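Local coordinates for nucleoporin nup120 (Schizosaccharomyces pombe, PDB 4GQ2), which serves as a structural component of the nuclear pore complex, whose nucleoporins can also dock transport factors, at residues E762-V767 / F774-Y779; E815-L820 / N827-L832. All coordinates share one frame; numbering follows the deposited sequence.

Contact 1: E762-V767 / F774-Y779; sequences EALASV and FSALNY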
ATOM      1  N   GLU A 762      -8.798  -7.579  17.646  1.00 81.56           N
ATOM      2  CA  GLU A 762      -9.738  -6.595  17.129  1.00 57.73           C
ATOM      3  C   GLU A 762      -9.050  -5.734  16.080  1.00 44.95           C
ATOM      4  O   GLU A 762      -9.688  -5.209  15.170  1.00 41.20           O
ATOM      5  CB  GLU A 762     -10.201  -5.724  18.294  1.00 62.75           C
ATOM      6  CG  GLU A 762     -11.494  -4.957  18.093  1.00 75.53           C
ATOM      7  CD  GLU A 762     -11.939  -4.278  19.376  1.00 84.97           C
ATOM      8  OE1 GLU A 762     -11.989  -4.968  20.420  1.00 86.01           O
ATOM      9  OE2 GLU A 762     -12.226  -3.059  19.349  1.00 70.20           O
ATOM     10  N   ALA A 763      -7.737  -5.587  16.227  1.00 43.70           N
ATOM     11  CA  ALA A 763      -6.939  -4.754  15.341  1.00 39.71           C
ATOM     12  C   ALA A 763      -6.985  -5.282  13.914  1.00 33.35           C
ATOM     13  O   ALA A 763      -6.935  -4.504  12.972  1.00 35.14           O
ATOM     14  CB  ALA A 763      -5.505  -4.664  15.844  1.00 45.88           C
ATOM     15  N   LEU A 764      -7.133  -6.598  13.763  1.00 38.58           N
ATOM     16  CA  LEU A 764      -7.159  -7.240  12.444  1.00 40.87           C
ATOM     17  C   LEU A 764      -8.291  -6.759  11.537  1.00 41.13           C
ATOM     18  O   LEU A 764      -8.172  -6.799  10.308  1.00 44.71           O
ATOM     19  CB  LEU A 764      -7.208  -8.761  12.585  1.00 33.14           C
ATOM     20  CG  LEU A 764      -5.883  -9.446  12.925  1.00 38.36           C
ATOM     21  CD1 LEU A 764      -6.094 -10.925  13.233  1.00 38.47           C
ATOM     22  CD2 LEU A 764      -4.850  -9.277  11.822  1.00 32.44           C
ATOM     23  N   ALA A 765      -9.375  -6.294  12.151  1.00 42.57           N
ATOM     24  CA  ALA A 765     -10.565  -5.856  11.423  1.00 48.56           C
ATOM     25  C   ALA A 765     -10.670  -4.336  11.259  1.00 49.68           C
ATOM     26  O   ALA A 765     -11.593  -3.851  10.600  1.00 53.88           O
ATOM     27  CB  ALA A 765     -11.817  -6.403  12.102  1.00 50.09           C
ATOM     28  N   SER A 766      -9.732  -3.591  11.845  1.00 55.80           N
ATOM     29  CA  SER A 766      -9.813  -2.119  11.878  1.00 48.52           C
ATOM     30  C   SER A 766      -8.599  -1.456  11.220  1.00 47.49           C
ATOM     31  O   SER A 766      -8.591  -0.260  10.939  1.00 50.99           O
ATOM     32  CB  SER A 766      -9.962  -1.633  13.324  1.00 52.76           C
ATOM     33  OG  SER A 766     -10.970  -2.358  14.018  1.00 52.50           O
ATOM     34  N   VAL A 767      -7.580  -2.266  10.983  1.00 43.10           N
ATOM     35  CA  VAL A 767      -6.339  -1.871  10.332  1.00 41.77           C
ATOM     36  C   VAL A 767      -6.574  -1.377   8.890  1.00 42.45           C
ATOM     37  O   VAL A 767      -7.568  -1.746   8.263  1.00 37.02           O
ATOM     38  CB  VAL A 767      -5.371  -3.075  10.435  1.00 40.42           C
ATOM     39  CG1 VAL A 767      -4.804  -3.500   9.098  1.00 36.03           C
ATOM     40  CG2 VAL A 767      -4.331  -2.849  11.536  1.00 34.35           C
ATOM     41  N   PHE A 774      -0.636  -7.872   8.442  1.00 35.22           N
ATOM     42  CA  PHE A 774       0.503  -8.767   8.671  1.00 32.89           C
ATOM     43  C   PHE A 774       1.196  -8.452   9.998  1.00 37.41           C
ATOM     44  O   PHE A 774       1.548  -9.357  10.757  1.00 37.00           O
ATOM     45  CB  PHE A 774       1.512  -8.635   7.529  1.00 30.59           C
ATOM     46  CG  PHE A 774       2.773  -9.438   7.725  1.00 27.56           C
ATOM     47  CD1 PHE A 774       2.773 -10.824   7.550  1.00 21.79           C
ATOM     48  CD2 PHE A 774       3.961  -8.810   8.066  1.00 26.97           C
ATOM     49  CE1 PHE A 774       3.935 -11.558   7.699  1.00 23.65           C
ATOM     50  CE2 PHE A 774       5.133  -9.545   8.229  1.00 26.97           C
ATOM     51  CZ  PHE A 774       5.119 -10.924   8.047  1.00 24.19           C
ATOM     52  N   SER A 775       1.389  -7.161  10.265  1.00 34.31           N
ATOM     53  CA  SER A 775       2.066  -6.720  11.474  1.00 34.60           C
ATOM     54  C   SER A 775       1.322  -7.211  12.704  1.00 34.96           C
ATOM     55  O   SER A 775       1.929  -7.695  13.655  1.00 40.60           O
ATOM     56  CB  SER A 775       2.193  -5.195  11.484  1.00 32.91           C
ATOM     57  OG  SER A 775       3.070  -4.764  10.456  1.00 34.74           O
ATOM     58  N   ALA A 776      -0.002  -7.118  12.660  1.00 35.96           N
ATOM     59  CA  ALA A 776      -0.838  -7.542  13.775  1.00 33.98           C
ATOM     60  C   ALA A 776      -0.741  -9.048  14.038  1.00 38.33           C
ATOM     61  O   ALA A 776      -0.737  -9.468  15.192  1.00 46.89           O
ATOM     62  CB  ALA A 776      -2.276  -7.110  13.557  1.00 26.38           C
ATOM     63  N   LEU A 777      -0.627  -9.852  12.978  1.00 36.71           N
ATOM     64  CA  LEU A 777      -0.509 -11.313  13.122  1.00 36.28           C
ATOM     65  C   LEU A 777       0.801 -11.748  13.779  1.00 42.39           C
ATOM     66  O   LEU A 777       0.892 -12.848  14.324  1.00 40.34           O
ATOM     67  CB  LEU A 777      -0.643 -12.021  11.771  1.00 35.53           C
ATOM     68  CG  LEU A 777      -1.996 -11.960  11.062  1.00 45.11           C
ATOM     69  CD1 LEU A 777      -1.864 -12.419   9.616  1.00 43.77           C
ATOM     70  CD2 LEU A 777      -3.026 -12.791  11.814  1.00 48.71           C
ATOM     71  N   ASN A 778       1.815 -10.891  13.710  1.00 42.94           N
ATOM     72  CA  ASN A 778       3.123 -11.210  14.263  1.00 36.95           C
ATOM     73  C   ASN A 778       3.385 -10.471  15.566  1.00 40.79           C
ATOM     74  O   ASN A 778       4.529 -10.389  16.020  1.00 42.67           O
ATOM     75  CB  ASN A 778       4.210 -10.890  13.241  1.00 35.38           C
ATOM     76  CG  ASN A 778       4.223 -11.867  12.092  1.00 42.49           C
ATOM     77  OD1 ASN A 778       4.765 -12.961  12.206  1.00 46.79           O
ATOM     78  ND2 ASN A 778       3.620 -11.478  10.972  1.00 42.42           N
ATOM     79  N   TYR A 779       2.318  -9.929  16.154  1.00 41.80           N
ATOM     80  CA  TYR A 779       2.415  -9.135  17.372  1.00 42.87           C
ATOM     81  C   TYR A 779       3.153  -9.906  18.459  1.00 44.32           C
ATOM     82  O   TYR A 779       2.853 -11.071  18.724  1.00 45.78           O
ATOM     83  CB  TYR A 779       1.029  -8.699  17.858  1.00 39.91           C
ATOM     84  CG  TYR A 779       1.072  -7.894  19.138  1.00 48.28           C
ATOM     85  CD1 TYR A 779       1.800  -6.709  19.208  1.00 47.18           C
ATOM     86  CD2 TYR A 779       0.393  -8.318  20.281  1.00 48.94           C
ATOM     87  CE1 TYR A 779       1.847  -5.967  20.372  1.00 49.75           C
ATOM     88  CE2 TYR A 779       0.435  -7.580  21.454  1.00 41.33           C
ATOM     89  CZ  TYR A 779       1.165  -6.407  21.491  1.00 47.18           C
ATOM     90  OH  TYR A 779       1.228  -5.656  22.640  1.00 59.10           O
TER

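Contact 2: E815-L820 / N827-L832; sequences ELVEKL and NACMQL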
ATOM      1  N   GLU A 815      -0.264 -18.370   4.362  1.00 37.63           N
ATOM      2  CA  GLU A 815      -0.669 -17.968   5.706  1.00 40.69           C
ATOM      3  C   GLU A 815      -1.288 -16.573   5.723  1.00 38.62           C
ATOM      4  O   GLU A 815      -2.382 -16.387   6.245  1.00 35.15           O
ATOM      5  CB  GLU A 815       0.522 -18.015   6.664  1.00 41.33           C
ATOM      6  CG  GLU A 815       1.011 -19.423   6.997  1.00 48.17           C
ATOM      7  CD  GLU A 815       2.173 -19.432   7.982  1.00 56.58           C
ATOM      8  OE1 GLU A 815       2.548 -18.354   8.499  1.00 63.58           O
ATOM      9  OE2 GLU A 815       2.715 -20.526   8.243  1.00 58.45           O
ATOM     10  N   LEU A 816      -0.587 -15.599   5.147  1.00 33.63           N
ATOM     11  CA  LEU A 816      -1.075 -14.229   5.179  1.00 36.35           C
ATOM     12  C   LEU A 816      -2.369 -14.082   4.381  1.00 35.33           C
ATOM     13  O   LEU A 816      -3.356 -13.546   4.900  1.00 34.26           O
ATOM     14  CB  LEU A 816      -0.002 -13.227   4.716  1.00 30.74           C
ATOM     15  CG  LEU A 816      -0.456 -11.769   4.590  1.00 33.14           C
ATOM     16  CD1 LEU A 816      -1.046 -11.265   5.903  1.00 29.02           C
ATOM     17  CD2 LEU A 816       0.695 -10.878   4.131  1.00 33.81           C
ATOM     18  N   VAL A 817      -2.365 -14.579   3.143  1.00 31.43           N
ATOM     19  CA  VAL A 817      -3.545 -14.505   2.268  1.00 35.24           C
ATOM     20  C   VAL A 817      -4.752 -15.237   2.866  1.00 36.04           C
ATOM     21  O   VAL A 817      -5.893 -14.744   2.787  1.00 33.32           O
ATOM     22  CB  VAL A 817      -3.246 -15.028   0.842  1.00 33.01           C
ATOM     23  CG1 VAL A 817      -4.504 -15.050  -0.009  1.00 35.92           C
ATOM     24  CG2 VAL A 817      -2.185 -14.168   0.171  1.00 30.35           C
ATOM     25  N   GLU A 818      -4.493 -16.387   3.489  1.00 34.88           N
ATOM     26  CA  GLU A 818      -5.553 -17.184   4.112  1.00 39.13           C
ATOM     27  C   GLU A 818      -6.254 -16.378   5.206  1.00 38.66           C
ATOM     28  O   GLU A 818      -7.481 -16.387   5.292  1.00 39.06           O
ATOM     29  CB  GLU A 818      -5.005 -18.513   4.653  1.00 46.55           C
ATOM     30  CG  GLU A 818      -6.062 -19.575   4.940  1.00 46.39           C
ATOM     31  CD  GLU A 818      -6.475 -19.651   6.402  1.00 55.69           C
ATOM     32  OE1 GLU A 818      -5.869 -18.960   7.248  1.00 58.42           O
ATOM     33  OE2 GLU A 818      -7.410 -20.417   6.715  1.00 56.07           O
ATOM     34  N   LYS A 819      -5.474 -15.657   6.010  1.00 42.66           N
ATOM     35  CA  LYS A 819      -6.035 -14.803   7.062  1.00 38.58           C
ATOM     36  C   LYS A 819      -6.826 -13.633   6.494  1.00 37.47           C
ATOM     37  O   LYS A 819      -7.897 -13.283   7.008  1.00 39.90           O
ATOM     38  CB  LYS A 819      -4.945 -14.292   7.997  1.00 42.17           C
ATOM     39  CG  LYS A 819      -4.449 -15.317   9.003  1.00 46.91           C
ATOM     40  CD  LYS A 819      -5.537 -15.684  10.004  1.00 50.37           C
ATOM     41  CE  LYS A 819      -5.000 -16.573  11.114  1.00 52.31           C
ATOM     42  NZ  LYS A 819      -4.278 -17.761  10.580  1.00 56.53           N
ATOM     43  N   LEU A 820      -6.300 -13.031   5.432  1.00 39.13           N
ATOM     44  CA  LEU A 820      -6.996 -11.934   4.758  1.00 37.13           C
ATOM     45  C   LEU A 820      -8.352 -12.428   4.268  1.00 39.67           C
ATOM     46  O   LEU A 820      -9.364 -11.733   4.400  1.00 35.59           O
ATOM     47  CB  LEU A 820      -6.162 -11.376   3.594  1.00 29.28           C
ATOM     48  CG  LEU A 820      -4.968 -10.471   3.941  1.00 33.46           C
ATOM     49  CD1 LEU A 820      -4.096 -10.206   2.716  1.00 29.51           C
ATOM     50  CD2 LEU A 820      -5.445  -9.158   4.541  1.00 33.03           C
ATOM     51  N   ASN A 827     -10.617  -8.405  -2.184  1.00 36.05           N
ATOM     52  CA  ASN A 827      -9.854  -7.615  -3.152  1.00 33.38           C
ATOM     53  C   ASN A 827      -8.336  -7.747  -2.916  1.00 34.71           C
ATOM     54  O   ASN A 827      -7.580  -8.050  -3.842  1.00 40.02           O
ATOM     55  CB  ASN A 827     -10.300  -6.150  -3.125  1.00 33.81           C
ATOM     56  CG  ASN A 827      -9.566  -5.294  -4.146  1.00 47.58           C
ATOM     57  OD1 ASN A 827      -9.810  -5.384  -5.356  1.00 55.06           O
ATOM     58  ND2 ASN A 827      -8.663  -4.450  -3.659  1.00 48.19           N
ATOM     59  N   ALA A 828      -7.908  -7.557  -1.669  1.00 30.11           N
ATOM     60  CA  ALA A 828      -6.506  -7.758  -1.288  1.00 31.74           C
ATOM     61  C   ALA A 828      -6.007  -9.107  -1.776  1.00 35.26           C
ATOM     62  O   ALA A 828      -4.985  -9.185  -2.464  1.00 39.76           O
ATOM     63  CB  ALA A 828      -6.347  -7.654   0.223  1.00 34.57           C
ATOM     64  N   CYS A 829      -6.744 -10.162  -1.424  1.00 34.47           N
ATOM     65  CA  CYS A 829      -6.429 -11.534  -1.833  1.00 30.89           C
ATOM     66  C   CYS A 829      -6.230 -11.663  -3.351  1.00 33.95           C
ATOM     67  O   CYS A 829      -5.231 -12.240  -3.825  1.00 31.45           O
ATOM     68  CB  CYS A 829      -7.552 -12.464  -1.389  1.00 28.64           C
ATOM     69  SG  CYS A 829      -7.687 -12.645   0.398  1.00 38.04           S
ATOM     70  N   MET A 830      -7.184 -11.105  -4.093  1.00 31.04           N
ATOM     71  CA  MET A 830      -7.194 -11.142  -5.552  1.00 34.82           C
ATOM     72  C   MET A 830      -6.001 -10.381  -6.135  1.00 31.83           C
ATOM     73  O   MET A 830      -5.393 -10.805  -7.116  1.00 34.38           O
ATOM     74  CB  MET A 830      -8.520 -10.570  -6.079  1.00 33.67           C
ATOM     75  CG  MET A 830      -8.733 -10.783  -7.563  1.00 43.54           C
ATOM     76  SD  MET A 830      -8.891 -12.522  -8.022  1.00 47.45           S
ATOM     77  CE  MET A 830      -9.176 -12.347  -9.784  1.00 47.95           C
ATOM     78  N   GLN A 831      -5.661  -9.268  -5.505  1.00 30.64           N
ATOM     79  CA  GLN A 831      -4.502  -8.483  -5.895  1.00 33.42           C
ATOM     80  C   GLN A 831      -3.243  -9.318  -5.717  1.00 36.43           C
ATOM     81  O   GLN A 831      -2.313  -9.228  -6.527  1.00 32.36           O
ATOM     82  CB  GLN A 831      -4.415  -7.229  -5.014  1.00 38.63           C
ATOM     83  CG  GLN A 831      -3.986  -5.961  -5.737  1.00 57.37           C
ATOM     84  CD  GLN A 831      -5.129  -5.313  -6.505  1.00 62.40           C
ATOM     85  OE1 GLN A 831      -6.300  -5.471  -6.155  1.00 60.71           O
ATOM     86  NE2 GLN A 831      -4.791  -4.576  -7.559  1.00 58.30           N
ATOM     87  N   LEU A 832      -3.232 -10.141  -4.660  1.00 33.17           N
ATOM     88  CA  LEU A 832      -2.035 -10.897  -4.246  1.00 28.67           C
ATOM     89  C   LEU A 832      -1.993 -12.335  -4.762  1.00 34.53           C
ATOM     90  O   LEU A 832      -1.023 -13.065  -4.506  1.00 30.52           O
ATOM     91  CB  LEU A 832      -1.926 -10.912  -2.713  1.00 23.17           C
ATOM     92  CG  LEU A 832      -1.752  -9.569  -2.003  1.00 25.81           C
ATOM     93  CD1 LEU A 832      -2.009  -9.737  -0.511  1.00 21.83           C
ATOM     94  CD2 LEU A 832      -0.368  -8.968  -2.258  1.00 27.50           C
TER

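Contact 1: E762-V767 / F774-Y779
L764 reaches from a turn of the loop that precedes helix 770-777 to A776 and L777 near the end of that helix, a loop-on-helix contact in the largely helical part of the chain. The contact between the two segments is purely apolar. The CD2 methyl of L764 lies 3.8 Å from CB of A776, and its CD1 sits 3.9 Å from CD2 of L777, so the forked end of one leucine spans two successive helix residues. The leucine side chains meet at about a right angle. With chi1 at -78°, CG of L764 stands anti to the carbonyl carbon, and this brings the branch to the helix although the CB bond itself does not aim there. Alanine probably suits position 776 because its single methyl takes up little space between the backbones, the CA atoms of L764 and A776 being 6.5 Å apart. The small residue also has C675 of helix 672-703 beside it.

Hydrogen bonding stays within each segment. In the loop, the carbonyl of A763 accepts from the backbone N of both S766 and V767, which ties up the turn that carries L764. At the helix end, the amide of N778 folds back over one face of the F774 ring, near its rim, and its ND2 donates to O of F774 at 3.0 Å from above the carbonyl plane.

Contact 2: E815-L820 / N827-L832
V817 and C829 mark the closest backbone approach of two nearly antiparallel helical segments, their CA atoms 5.8 Å apart, with axes 9.3 Å apart and N-to-C directions at 151°. The small cysteine side chain is consistent with this close approach. Its SG, anti to the carbonyl carbon at a chi1 of -67°, extends to the first helix, where it lies 3.8 Å from CB of L820 and 3.7 Å from the backbone O of V817, with CG1 of V817 also beside it. Sulfur is at home here, being compact and weakly polar among hydrocarbon neighbours.

Aliphatic side chains fill the rest of the interface. From L820 the CD1 methyl meets CD1 of L832 at 3.9 Å, the two side chains crossing roughly at right angles, and the same methyl lies 4.2 Å from CB of A828. L820 therefore touches two residues of the second segment that are four positions, about one helical turn, apart. V817 adds a looser contact through CG2 to CB of L832.

Helix 840-852 packs against the same region, its I849 touching both V817 and C829, while F773 of helix 770-777 lies against L820. On the side turned from the first helix, M830 and Q831 pack against basic side chains of another protein chain. A short antiparallel helix pair joined by a tight connection, with the next helix laid against it, is consistent with an alpha-solenoid, as both segments fall within the range matched to the Nup120 HEAT repeats.

Both contacts are buried and apolar, with no hydrogen bond across either, yet they join different kinds of element. Contact 1 sets a turn of the loop before helix 770-777 against the end of that helix through one leucine, whereas contact 2 pairs two short helices over a larger interface and brings in a cysteine sulfur. Contact 1 lies nearer the middle of the chain; contact 2 is farther out, and its second helix has residues facing another protein chain. Their centres are about 14 Å apart, and the two meet directly: CD1 of L777 packs 3.9 Å from CG of K819, and CD1 of F774 lies 4.0 Å from CD2 of L816.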